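Local coordinates for outer membrane porin F (Pseudomonas aeruginosa, PDB 4RLC), which probably lets small solutes cross the bacterial outer membrane, its N-terminal domain forming an eight-stranded beta-barrel, at residues Gly45-Tyr50 and Ala59-Glu64; Gly81-Leu86 and Gly106-Asn111; Leu99-Ser104 and Ala132-Tyr137; Gly150-Glu155 and Gly163-Gly168. All blocks are in the same frame, centred on the assembly; numbering follows the deposited sequence.

Contact 1: Gly45-Tyr50 and Ala59-Glu64; sequences GGSIGY and ALSYGE. With C8E ((hydroxyethyloxy)tri(ethyloxy)octane), chain C; C8E ((hydroxyethyloxy)tri(ethyloxy)octane), chain H.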
# COMPACT_ATOMS: atom_id res chain seq x y z
N GLY A 45 6.15 3.72 -4.88
CA GLY A 45 6.34 4.22 -3.56
C GLY A 45 7.00 3.28 -2.58
O GLY A 45 7.66 2.31 -2.92
N GLY A 46 6.86 3.68 -1.35
CA GLY A 46 7.43 2.99 -0.22
C GLY A 46 6.54 3.02 1.03
O GLY A 46 5.68 3.89 1.17
N SER A 47 6.86 2.15 1.96
CA SER A 47 6.12 2.06 3.17
C SER A 47 7.02 1.74 4.34
O SER A 47 8.02 1.04 4.17
CB SER A 47 5.06 0.92 2.92
OG SER A 47 4.39 0.55 4.08
N ILE A 48 6.63 2.23 5.53
CA ILE A 48 7.17 1.79 6.79
C ILE A 48 6.08 1.23 7.63
O ILE A 48 5.05 1.85 7.79
CB ILE A 48 7.85 2.95 7.60
CG1 ILE A 48 8.79 3.68 6.75
CG2 ILE A 48 8.41 2.36 8.86
CD1 ILE A 48 10.07 3.06 6.43
N GLY A 49 6.33 0.08 8.24
CA GLY A 49 5.28 -0.58 9.02
C GLY A 49 5.83 -1.09 10.36
O GLY A 49 7.06 -1.40 10.47
N TYR A 50 4.96 -1.15 11.35
CA TYR A 50 5.26 -1.62 12.65
C TYR A 50 4.28 -2.70 13.10
O TYR A 50 3.09 -2.52 13.01
CB TYR A 50 5.23 -0.42 13.67
CG TYR A 50 5.49 -0.84 15.07
CD1 TYR A 50 6.81 -1.11 15.51
CD2 TYR A 50 4.45 -1.02 15.95
CE1 TYR A 50 7.05 -1.57 16.80
CE2 TYR A 50 4.67 -1.44 17.23
CZ TYR A 50 5.94 -1.69 17.68
OH TYR A 50 6.02 -2.14 18.99
N ALA A 59 0.89 0.51 8.97
CA ALA A 59 1.86 0.97 7.94
C ALA A 59 1.44 2.31 7.41
O ALA A 59 0.25 2.58 7.11
CB ALA A 59 1.94 -0.06 6.79
N LEU A 60 2.45 3.14 7.24
CA LEU A 60 2.37 4.42 6.59
C LEU A 60 3.08 4.30 5.23
O LEU A 60 4.25 3.86 5.11
CB LEU A 60 3.14 5.45 7.51
CG LEU A 60 3.24 6.85 6.95
CD1 LEU A 60 1.87 7.51 6.87
CD2 LEU A 60 4.19 7.69 7.89
N SER A 61 2.38 4.67 4.18
CA SER A 61 2.85 4.55 2.81
C SER A 61 2.81 5.86 2.10
O SER A 61 1.93 6.72 2.34
CB SER A 61 1.89 3.59 2.02
OG SER A 61 1.96 2.36 2.60
N TYR A 62 3.73 6.05 1.16
CA TYR A 62 3.69 7.18 0.28
C TYR A 62 4.02 6.74 -1.14
O TYR A 62 4.98 6.04 -1.32
CB TYR A 62 4.72 8.24 0.69
CG TYR A 62 4.74 9.43 -0.26
CD1 TYR A 62 3.71 10.36 -0.25
CD2 TYR A 62 5.79 9.62 -1.18
CE1 TYR A 62 3.71 11.45 -1.11
CE2 TYR A 62 5.76 10.67 -2.07
CZ TYR A 62 4.75 11.60 -1.99
OH TYR A 62 4.73 12.66 -2.86
N GLY A 63 3.30 7.25 -2.11
CA GLY A 63 3.51 6.87 -3.50
C GLY A 63 3.24 8.03 -4.43
O GLY A 63 2.49 8.97 -4.07
N GLU A 64 3.89 8.00 -5.58
CA GLU A 64 3.70 8.99 -6.63
C GLU A 64 3.12 8.32 -7.88
O GLU A 64 3.55 7.23 -8.23
CB GLU A 64 5.04 9.71 -6.96
CG GLU A 64 5.37 10.65 -5.78
CD GLU A 64 6.62 11.53 -5.94
OE1 GLU A 64 7.33 11.36 -6.97
OE2 GLU A 64 6.90 12.37 -4.99
C1 C8E C . 4.60 11.90 2.81
C2 C8E C . 4.62 11.02 4.03
C3 C8E C . 5.76 9.99 4.05
C4 C8E C . 5.21 8.68 4.56
C5 C8E C . 6.22 7.56 4.73
C6 C8E C . 7.15 7.29 3.57
C7 C8E C . 7.79 5.93 3.76
C8 C8E C . 8.86 5.58 2.73
O9 C8E C . 9.78 4.65 3.35
C10 C8E C . 10.32 3.57 2.55
C11 C8E C . 11.60 3.97 1.81
O12 C8E C . 12.29 2.83 1.24
C13 C8E C . 11.79 2.36 -0.02
C14 C8E C . 12.22 3.27 -1.17
O15 C8E C . 11.12 3.50 -2.05
C16 C8E C . 11.45 4.06 -3.32
C17 C8E C . 10.55 3.41 -4.33
O18 C8E C . 10.28 4.30 -5.40
C1 C8E H . 2.80 3.58 11.49
C2 C8E H . 4.18 3.66 10.92
C3 C8E H . 5.22 2.85 11.69
C4 C8E H . 6.39 3.70 12.16
C5 C8E H . 7.19 3.09 13.30
C6 C8E H . 8.38 3.97 13.70
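S47 and S61 face each other on the inner side of an eight-stranded antiparallel beta-barrel, where strands 42-51 and 56-66 form a hairpin. They make a non-hydrogen-bonded pair, flanked on the same face by G45-G63 and G49-A59. S47 OG stands anti to its own backbone N (chi1 170°), whereas S61 OG is anti to its carbonyl carbon. S47 OG lies 3.4 Å from S61 OG and 3.5 Å from L60 O, two weak interactions that compete for its one proton. The methyl of A59 packs against the S47 hydroxyl, with A59 CB 3.7 Å from S47 OG. At G45 a CB would run into Y62 O and G63 CA, for G45 CA already sits 3.2 Å from Y62 O.

The opposite face carries I48, L60 and Y62 and is touched by two detergent molecules, consistent with a surface that meets lipid in the membrane. I48 turns its tip away from L60, placing I48 CD1 3.5 Å from the ether oxygen O9 of the chain C detergent. The octyl tail of that molecule runs over L60, whose CG is 3.6 Å from C4, and ends obliquely beside the Y62 ring. A second detergent, chain H, rests against L60 CB and Y50 CB. The Y62 hydroxyl finds a partner in its own strand: Y62 OH donates to the anti lone pair of E64 OE2, 3.1 Å away and in the plane of the ring.

Contact 2: Gly81-Leu86 and Gly106-Asn111; sequences GNLTSL and GLAHQN. With C8E ((hydroxyethyloxy)tri(ethyloxy)octane), chain D.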
# COMPACT_ATOMS: atom_id res chain seq x y z
N GLY A 81 0.81 13.44 -9.22
CA GLY A 81 0.29 13.49 -7.89
C GLY A 81 0.81 12.42 -7.00
O GLY A 81 1.79 11.71 -7.33
N ASN A 82 0.15 12.30 -5.86
CA ASN A 82 0.68 11.40 -4.84
C ASN A 82 -0.42 10.91 -3.95
O ASN A 82 -1.57 11.41 -4.01
CB ASN A 82 1.79 12.06 -4.06
CG ASN A 82 1.35 13.35 -3.42
OD1 ASN A 82 0.46 13.36 -2.58
ND2 ASN A 82 1.87 14.47 -3.92
N LEU A 83 -0.09 9.87 -3.22
CA LEU A 83 -1.03 9.22 -2.32
C LEU A 83 -0.32 8.87 -1.02
O LEU A 83 0.70 8.14 -1.05
CB LEU A 83 -1.58 7.97 -3.01
CG LEU A 83 -2.66 7.16 -2.29
CD1 LEU A 83 -3.94 7.91 -2.49
CD2 LEU A 83 -2.83 5.77 -2.88
N THR A 84 -0.86 9.30 0.12
CA THR A 84 -0.32 8.97 1.42
C THR A 84 -1.33 8.13 2.14
O THR A 84 -2.49 8.52 2.18
CB THR A 84 -0.06 10.23 2.19
OG1 THR A 84 0.69 11.14 1.37
CG2 THR A 84 0.60 9.89 3.51
N SER A 85 -0.92 7.02 2.75
CA SER A 85 -1.91 6.12 3.29
C SER A 85 -1.50 5.56 4.65
O SER A 85 -0.30 5.38 4.92
CB SER A 85 -2.07 4.99 2.29
OG SER A 85 -3.09 4.13 2.65
N LEU A 86 -2.47 5.37 5.51
CA LEU A 86 -2.26 4.69 6.78
C LEU A 86 -3.20 3.52 6.77
O LEU A 86 -4.46 3.68 6.70
CB LEU A 86 -2.59 5.60 8.00
CG LEU A 86 -2.27 5.04 9.41
CD1 LEU A 86 -0.80 4.76 9.62
CD2 LEU A 86 -2.69 6.04 10.48
N GLY A 106 -7.74 0.88 5.49
CA GLY A 106 -7.09 2.12 5.92
C GLY A 106 -7.71 3.32 5.24
O GLY A 106 -8.77 3.25 4.61
N LEU A 107 -7.07 4.46 5.45
CA LEU A 107 -7.49 5.69 4.89
C LEU A 107 -6.31 6.30 4.13
O LEU A 107 -5.14 6.14 4.53
CB LEU A 107 -7.83 6.63 6.03
CG LEU A 107 -9.12 6.32 6.81
CD1 LEU A 107 -9.20 7.33 7.97
CD2 LEU A 107 -10.33 6.40 5.91
N ALA A 108 -6.64 7.00 3.05
CA ALA A 108 -5.66 7.60 2.20
C ALA A 108 -6.02 9.02 1.85
O ALA A 108 -7.18 9.42 1.85
CB ALA A 108 -5.46 6.78 0.88
N HIS A 109 -4.99 9.80 1.55
CA HIS A 109 -5.18 11.12 1.07
C HIS A 109 -4.45 11.26 -0.26
O HIS A 109 -3.22 10.93 -0.36
CB HIS A 109 -4.62 12.14 2.12
CG HIS A 109 -4.80 13.56 1.75
ND1 HIS A 109 -5.96 14.27 2.01
CD2 HIS A 109 -3.98 14.41 1.10
CE1 HIS A 109 -5.83 15.51 1.54
NE2 HIS A 109 -4.63 15.62 0.99
N GLN A 110 -5.17 11.70 -1.29
CA GLN A 110 -4.63 11.79 -2.62
C GLN A 110 -4.52 13.26 -3.00
O GLN A 110 -5.42 14.08 -2.69
CB GLN A 110 -5.62 11.02 -3.55
CG GLN A 110 -5.24 10.93 -5.00
CD GLN A 110 -6.33 10.27 -5.84
OE1 GLN A 110 -6.20 9.12 -6.28
NE2 GLN A 110 -7.38 10.95 -6.05
N ASN A 111 -3.41 13.64 -3.62
CA ASN A 111 -3.23 15.00 -4.13
C ASN A 111 -2.91 14.85 -5.59
O ASN A 111 -1.90 14.20 -5.94
CB ASN A 111 -2.05 15.74 -3.51
CG ASN A 111 -2.20 16.01 -2.07
OD1 ASN A 111 -3.02 16.82 -1.65
ND2 ASN A 111 -1.38 15.38 -1.28
C1 C8E D . 3.21 9.27 11.95
C2 C8E D . 1.93 9.78 11.30
C3 C8E D . 2.11 11.17 10.70
C4 C8E D . 2.44 11.11 9.20
C5 C8E D . 1.30 11.67 8.34
C6 C8E D . 0.11 10.71 8.26
C7 C8E D . -1.12 11.36 7.62
C8 C8E D . -1.53 10.70 6.32
O9 C8E D . -2.47 9.66 6.55
C10 C8E D . -3.42 9.43 5.49
C11 C8E D . -4.87 9.65 5.92
O12 C8E D . -5.30 10.96 5.63
C13 C8E D . -6.70 11.13 5.49
C14 C8E D . -7.05 12.62 5.35
O HOH W 1 -0.71 12.40 -0.52
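N111 and N82 join their amides across the two strands: N111 ND2 donates to N82 OD1 at 3.0 Å, nearly straight at 174°, in the plane of both amides and on a lone pair of the oxygen. The two amide planes are nonetheless 68° apart. Both residues lie on the face shared with T84 and H109, and N82 CG, set between its backbone N and carbonyl carbon (chi1 57°), carries its amide up to N111. A water completes the grip, donating to N82 OD1 at 2.6 Å and to H109 O, and accepting from T84 OG1. The amide oxygen of N111, OD1, takes a weak bond from H109 NE2 at 3.3 Å, within its own strand.

Strands 80-91 and 98-115 are neighbouring antiparallel strands of the beta-barrel, and the polar cluster lies on its outer side, where Y62 packs on N82 and T84. Further along that face the chain D detergent passes over the strand pair, its O12 3.8 Å from H109 CB.

Toward the barrel interior, carbon atoms meet: L83 CD1 rests on the aliphatic part of Q110, 3.7 Å from Q110 CB, and on A108 CB at 3.9 Å. Beyond them S85 OG finds its partner in D87, a hydrogen bond within strand 80-91.

Contact 3: Leu99-Ser104 and Ala132-Tyr137; sequences LRPYVS and AGLKYY. With C8E ((hydroxyethyloxy)tri(ethyloxy)octane), chain B.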
# COMPACT_ATOMS: atom_id res chain seq x y z
N LEU A 99 4.68 -18.25 3.80
CA LEU A 99 3.68 -17.41 3.19
C LEU A 99 2.77 -16.85 4.29
O LEU A 99 2.25 -17.62 5.14
CB LEU A 99 2.81 -18.29 2.21
CG LEU A 99 1.65 -17.57 1.54
CD1 LEU A 99 2.13 -16.56 0.50
CD2 LEU A 99 0.66 -18.59 0.93
N ARG A 100 2.52 -15.56 4.21
CA ARG A 100 1.56 -14.86 5.05
C ARG A 100 0.66 -14.10 4.18
O ARG A 100 0.88 -12.95 3.75
CB ARG A 100 2.28 -13.90 6.09
CG ARG A 100 3.24 -14.60 7.01
CD ARG A 100 3.53 -13.73 8.25
NE ARG A 100 2.40 -13.94 9.19
CZ ARG A 100 2.28 -13.32 10.36
NH1 ARG A 100 1.27 -13.60 11.16
NH2 ARG A 100 3.20 -12.44 10.76
N PRO A 101 -0.49 -14.73 3.83
CA PRO A 101 -1.50 -13.90 3.23
C PRO A 101 -1.96 -12.80 4.18
O PRO A 101 -1.85 -12.99 5.41
CB PRO A 101 -2.64 -14.90 2.97
CG PRO A 101 -2.06 -16.29 3.15
CD PRO A 101 -0.96 -16.06 4.17
N TYR A 102 -2.55 -11.73 3.65
CA TYR A 102 -3.07 -10.68 4.48
C TYR A 102 -4.30 -10.01 3.91
O TYR A 102 -4.61 -10.05 2.73
CB TYR A 102 -1.93 -9.61 4.71
CG TYR A 102 -1.62 -8.77 3.48
CD1 TYR A 102 -2.39 -7.67 3.14
CD2 TYR A 102 -0.56 -9.11 2.58
CE1 TYR A 102 -2.15 -6.95 1.98
CE2 TYR A 102 -0.32 -8.38 1.44
CZ TYR A 102 -1.09 -7.30 1.16
OH TYR A 102 -0.92 -6.60 0.02
N VAL A 103 -4.99 -9.34 4.83
CA VAL A 103 -6.05 -8.39 4.49
C VAL A 103 -5.77 -7.04 5.19
O VAL A 103 -5.10 -6.99 6.17
CB VAL A 103 -7.44 -8.93 4.88
CG1 VAL A 103 -7.77 -10.16 4.09
CG2 VAL A 103 -7.57 -9.21 6.37
N SER A 104 -6.21 -5.95 4.58
CA SER A 104 -5.91 -4.64 5.06
C SER A 104 -7.03 -3.67 4.79
O SER A 104 -7.90 -3.89 3.94
CB SER A 104 -4.63 -4.06 4.46
OG SER A 104 -4.79 -3.88 3.14
N ALA A 132 -6.08 -6.91 -0.07
CA ALA A 132 -5.65 -8.23 0.32
C ALA A 132 -4.39 -8.59 -0.51
O ALA A 132 -4.11 -8.07 -1.60
CB ALA A 132 -6.76 -9.28 0.04
N GLY A 133 -3.64 -9.53 -0.02
CA GLY A 133 -2.44 -9.92 -0.74
C GLY A 133 -1.71 -11.09 -0.16
O GLY A 133 -2.17 -11.75 0.79
N LEU A 134 -0.55 -11.36 -0.77
CA LEU A 134 0.30 -12.49 -0.37
C LEU A 134 1.68 -11.90 -0.06
O LEU A 134 2.24 -11.20 -0.92
CB LEU A 134 0.42 -13.44 -1.50
CG LEU A 134 -0.93 -14.10 -1.85
CD1 LEU A 134 -0.73 -14.98 -3.06
CD2 LEU A 134 -1.48 -14.87 -0.68
N LYS A 135 2.22 -12.19 1.11
CA LYS A 135 3.61 -11.79 1.44
C LYS A 135 4.36 -13.07 1.67
O LYS A 135 3.96 -13.89 2.51
CB LYS A 135 3.69 -10.88 2.68
CG LYS A 135 3.14 -9.50 2.46
CD LYS A 135 2.97 -8.76 3.79
CE LYS A 135 4.28 -8.37 4.41
NZ LYS A 135 3.97 -7.32 5.48
N TYR A 136 5.45 -13.30 0.93
CA TYR A 136 6.22 -14.48 1.09
C TYR A 136 7.59 -14.07 1.63
O TYR A 136 8.37 -13.48 0.94
CB TYR A 136 6.37 -15.28 -0.19
CG TYR A 136 6.76 -16.71 0.06
CD1 TYR A 136 7.99 -17.03 0.54
CD2 TYR A 136 5.88 -17.76 -0.12
CE1 TYR A 136 8.38 -18.33 0.83
CE2 TYR A 136 6.26 -19.04 0.17
CZ TYR A 136 7.53 -19.34 0.60
OH TYR A 136 7.87 -20.64 0.89
N TYR A 137 7.80 -14.45 2.90
CA TYR A 137 9.11 -14.29 3.55
C TYR A 137 9.96 -15.48 3.11
O TYR A 137 9.87 -16.58 3.62
CB TYR A 137 8.95 -14.25 5.08
CG TYR A 137 8.19 -13.06 5.57
CD1 TYR A 137 6.80 -13.07 5.62
CD2 TYR A 137 8.83 -11.88 6.04
CE1 TYR A 137 6.08 -11.97 6.08
CE2 TYR A 137 8.11 -10.79 6.51
CZ TYR A 137 6.74 -10.82 6.59
OH TYR A 137 5.98 -9.71 7.03
C1 C8E B . -3.12 -11.38 -5.64
C2 C8E B . -3.31 -12.26 -4.42
C3 C8E B . -4.59 -12.02 -3.62
C4 C8E B . -4.53 -12.86 -2.36
C5 C8E B . -5.78 -12.95 -1.50
C6 C8E B . -5.42 -13.65 -0.18
C7 C8E B . -6.29 -13.29 1.02
C8 C8E B . -5.87 -14.12 2.24
O9 C8E B . -6.83 -14.16 3.31
C10 C8E B . -7.03 -15.37 4.09
C11 C8E B . -5.94 -16.43 4.20
O12 C8E B . -6.60 -17.48 4.91
C13 C8E B . -5.89 -18.53 5.56
C14 C8E B . -4.91 -19.24 4.65
O15 C8E B . -3.68 -18.56 4.94
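Y102 holds CG between its backbone N and carbonyl carbon (chi1 72°), and the ring beyond lies flat over the backbone of G133. G133 CA is 3.7 Å from the centroid of the Y102 ring, a CH-pi contact over its face, and G133 N lies over the ring centre. With no side chain on the glycine, the aromatic face can settle directly on the neighbouring strand, the mortise-and-tenon fit of tyrosine and glycine known from other outer-membrane barrels. The aliphatic part of K135 lies alongside, its CG 3.7 Å from Y102 CD2.

In this beta-barrel, strands 98-115 and 120-137 run antiparallel, and the side chains of Y102, K135 and R100 point into its interior. There K135, a buried residue, forms salt bridges through NZ with E22 and E57. R100 CD, anti to CA (chi2 -161°), touches Y137 CE1 at 3.8 Å; a bend at chi3 (82°) then places NE, and the guanidinium reaches a salt bridge with D55, while Y137 OH bonds to E22.

On the outer face the contacts are between carbon atoms. L99 crosses the Y136 side chain at about a right angle, with L99 CB 3.9 Å from Y136 CD2. P101 CB meets L134 CD2 at 3.8 Å, and the chain B detergent lies over both residues, its C4 3.8 Å from L134 CG.

Contact 4: Gly150-Glu155 and Gly163-Gly168; sequences GQYGLE and GEWMAG. With C8E ((hydroxyethyloxy)tri(ethyloxy)octane), chain E.
Q151 pairs with E164 near the end of the hairpin formed by strands 142-153 and 164-174, the last two of the beta-barrel. Their backbones exchange two hydrogen bonds, Q151 N to E164 O at 2.9 Å and E164 N to Q151 O at 2.8 Å. The side chains both extend toward the barrel interior and cross, with the amide and carboxylate planes 79° apart. Q151 NE2 comes within 3.3 Å of E164 OE1, but the angle is too poor for a hydrogen bond; the amide nitrogen instead bonds to the hydroxyl of Y30. M166 SD touches the same nitrogen, 3.8 Å from Q151 NE2.

On the outer face G150 is roofed by W165, whose CG is anti to its carbonyl carbon (chi1 -75°). Lacking a side chain, G150 lets the indole lie flat on its backbone, and G150 CA stands 3.5 Å from the centroid of the six-membered W165 ring, a CH-pi contact 18° off the normal. G163 sits in a similar way under the ring of Y152, so each segment lends an aromatic face to a glycine of the other. The two aromatic residues are themselves tied together: W165 NE1 donates to Y152 OH, 3.1 Å away and close to the indole plane.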
# COMPACT_ATOMS: atom_id res chain seq x y z
N GLY A 150 -8.35 -1.82 -3.33
CA GLY A 150 -9.47 -0.92 -3.77
C GLY A 150 -9.47 0.39 -2.98
O GLY A 150 -9.35 0.39 -1.72
N GLN A 151 -9.66 1.50 -3.70
CA GLN A 151 -9.80 2.78 -3.07
C GLN A 151 -11.16 3.32 -3.42
O GLN A 151 -11.62 3.21 -4.57
CB GLN A 151 -8.74 3.76 -3.55
CG GLN A 151 -7.32 3.28 -3.42
CD GLN A 151 -6.40 4.17 -4.23
OE1 GLN A 151 -5.83 5.11 -3.70
NE2 GLN A 151 -6.32 3.92 -5.53
N TYR A 152 -11.83 3.79 -2.38
CA TYR A 152 -13.22 4.23 -2.49
C TYR A 152 -13.36 5.68 -2.09
O TYR A 152 -12.92 6.07 -1.04
CB TYR A 152 -14.13 3.37 -1.62
CG TYR A 152 -14.30 2.04 -2.22
CD1 TYR A 152 -13.38 0.99 -1.94
CD2 TYR A 152 -15.35 1.80 -3.09
CE1 TYR A 152 -13.53 -0.24 -2.56
CE2 TYR A 152 -15.48 0.58 -3.72
CZ TYR A 152 -14.58 -0.45 -3.42
OH TYR A 152 -14.74 -1.65 -4.05
N GLY A 153 -13.99 6.45 -2.97
CA GLY A 153 -14.51 7.79 -2.66
C GLY A 153 -15.55 7.79 -1.58
O GLY A 153 -16.27 6.82 -1.39
N LEU A 154 -15.57 8.88 -0.81
CA LEU A 154 -16.41 8.98 0.39
C LEU A 154 -17.54 10.01 0.27
O LEU A 154 -18.27 10.25 1.21
CB LEU A 154 -15.52 9.34 1.57
CG LEU A 154 -14.46 8.28 1.85
CD1 LEU A 154 -13.50 8.75 2.94
CD2 LEU A 154 -15.09 6.91 2.10
N GLU A 155 -17.69 10.62 -0.89
CA GLU A 155 -18.74 11.66 -1.08
C GLU A 155 -19.97 11.08 -1.74
O GLU A 155 -19.90 10.07 -2.40
CB GLU A 155 -18.15 12.75 -1.98
CG GLU A 155 -17.09 13.48 -1.18
CD GLU A 155 -16.26 14.42 -1.96
OE1 GLU A 155 -16.21 14.40 -3.22
OE2 GLU A 155 -15.61 15.20 -1.27
N GLY A 163 -15.39 1.73 -6.99
CA GLY A 163 -14.07 2.19 -6.49
C GLY A 163 -12.99 1.97 -7.54
O GLY A 163 -13.28 1.50 -8.63
N GLU A 164 -11.74 2.30 -7.20
CA GLU A 164 -10.63 2.25 -8.17
C GLU A 164 -9.71 1.13 -7.66
O GLU A 164 -9.25 1.24 -6.54
CB GLU A 164 -9.83 3.56 -8.19
CG GLU A 164 -10.55 4.92 -8.18
CD GLU A 164 -9.68 6.06 -7.57
OE1 GLU A 164 -8.61 5.77 -6.97
OE2 GLU A 164 -10.05 7.25 -7.70
N TRP A 165 -9.43 0.11 -8.47
CA TRP A 165 -8.64 -1.03 -8.00
C TRP A 165 -7.32 -1.20 -8.71
O TRP A 165 -7.20 -0.94 -9.89
CB TRP A 165 -9.40 -2.31 -8.11
CG TRP A 165 -10.44 -2.46 -7.06
CD1 TRP A 165 -11.68 -1.85 -7.05
CD2 TRP A 165 -10.43 -3.35 -5.94
NE1 TRP A 165 -12.36 -2.21 -5.95
CE2 TRP A 165 -11.65 -3.15 -5.26
CE3 TRP A 165 -9.51 -4.24 -5.41
CZ2 TRP A 165 -11.98 -3.86 -4.09
CZ3 TRP A 165 -9.81 -4.92 -4.23
CH2 TRP A 165 -11.04 -4.73 -3.58
N MET A 166 -6.34 -1.65 -7.94
CA MET A 166 -5.01 -1.78 -8.46
C MET A 166 -4.42 -3.12 -8.06
O MET A 166 -4.73 -3.71 -7.02
CB MET A 166 -4.11 -0.60 -7.99
CG MET A 166 -4.37 -0.12 -6.63
SD MET A 166 -3.50 1.39 -6.12
CE MET A 166 -3.13 2.35 -7.51
N ALA A 167 -3.53 -3.60 -8.93
CA ALA A 167 -2.74 -4.76 -8.62
C ALA A 167 -1.28 -4.34 -8.50
O ALA A 167 -0.82 -3.50 -9.23
CB ALA A 167 -2.79 -5.75 -9.74
N GLY A 168 -0.55 -5.04 -7.66
CA GLY A 168 0.81 -4.55 -7.40
C GLY A 168 1.73 -5.59 -6.90
O GLY A 168 1.34 -6.69 -6.51
O12 C8E E . 0.92 -8.70 -10.00
C13 C8E E . 1.11 -8.29 -11.35
C14 C8E E . 2.13 -7.16 -11.49
O15 C8E E . 1.65 -5.96 -10.87
C16 C8E E . 1.91 -4.78 -11.60
C17 C8E E . 2.91 -3.91 -10.88
O18 C8E E . 3.40 -3.01 -11.84
C19 C8E E . 3.55 -1.68 -11.43
C20 C8E E . 4.14 -0.86 -12.53
O21 C8E E . 3.71 -1.29 -13.83

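In the fold
All four contacts are antiparallel neighbour pairings in one eight-stranded barrel, which strands 21-30 and 164-174 close: contact 1 joins strands 42-51 and 56-66, contact 2 80-91 and 98-115, contact 3 98-115 and 120-137, and contact 4 142-153 and 164-174. Along the chain the segments of contacts 2 and 3 alternate, while the other contacts follow in series. Contacts 1 and 2, centres 10 Å apart, adjoin through probable backbone hydrogen bonds between 56-66 and 80-91. Contacts 2 and 3 share strand 98-115 but lie on opposite sides of the chain's centre, 21 Å between centres. Contacts 2 and 4, centres 11 Å apart, meet through L83 and Q151, inward side chains touching across the interior, with detergent bound at several places outside.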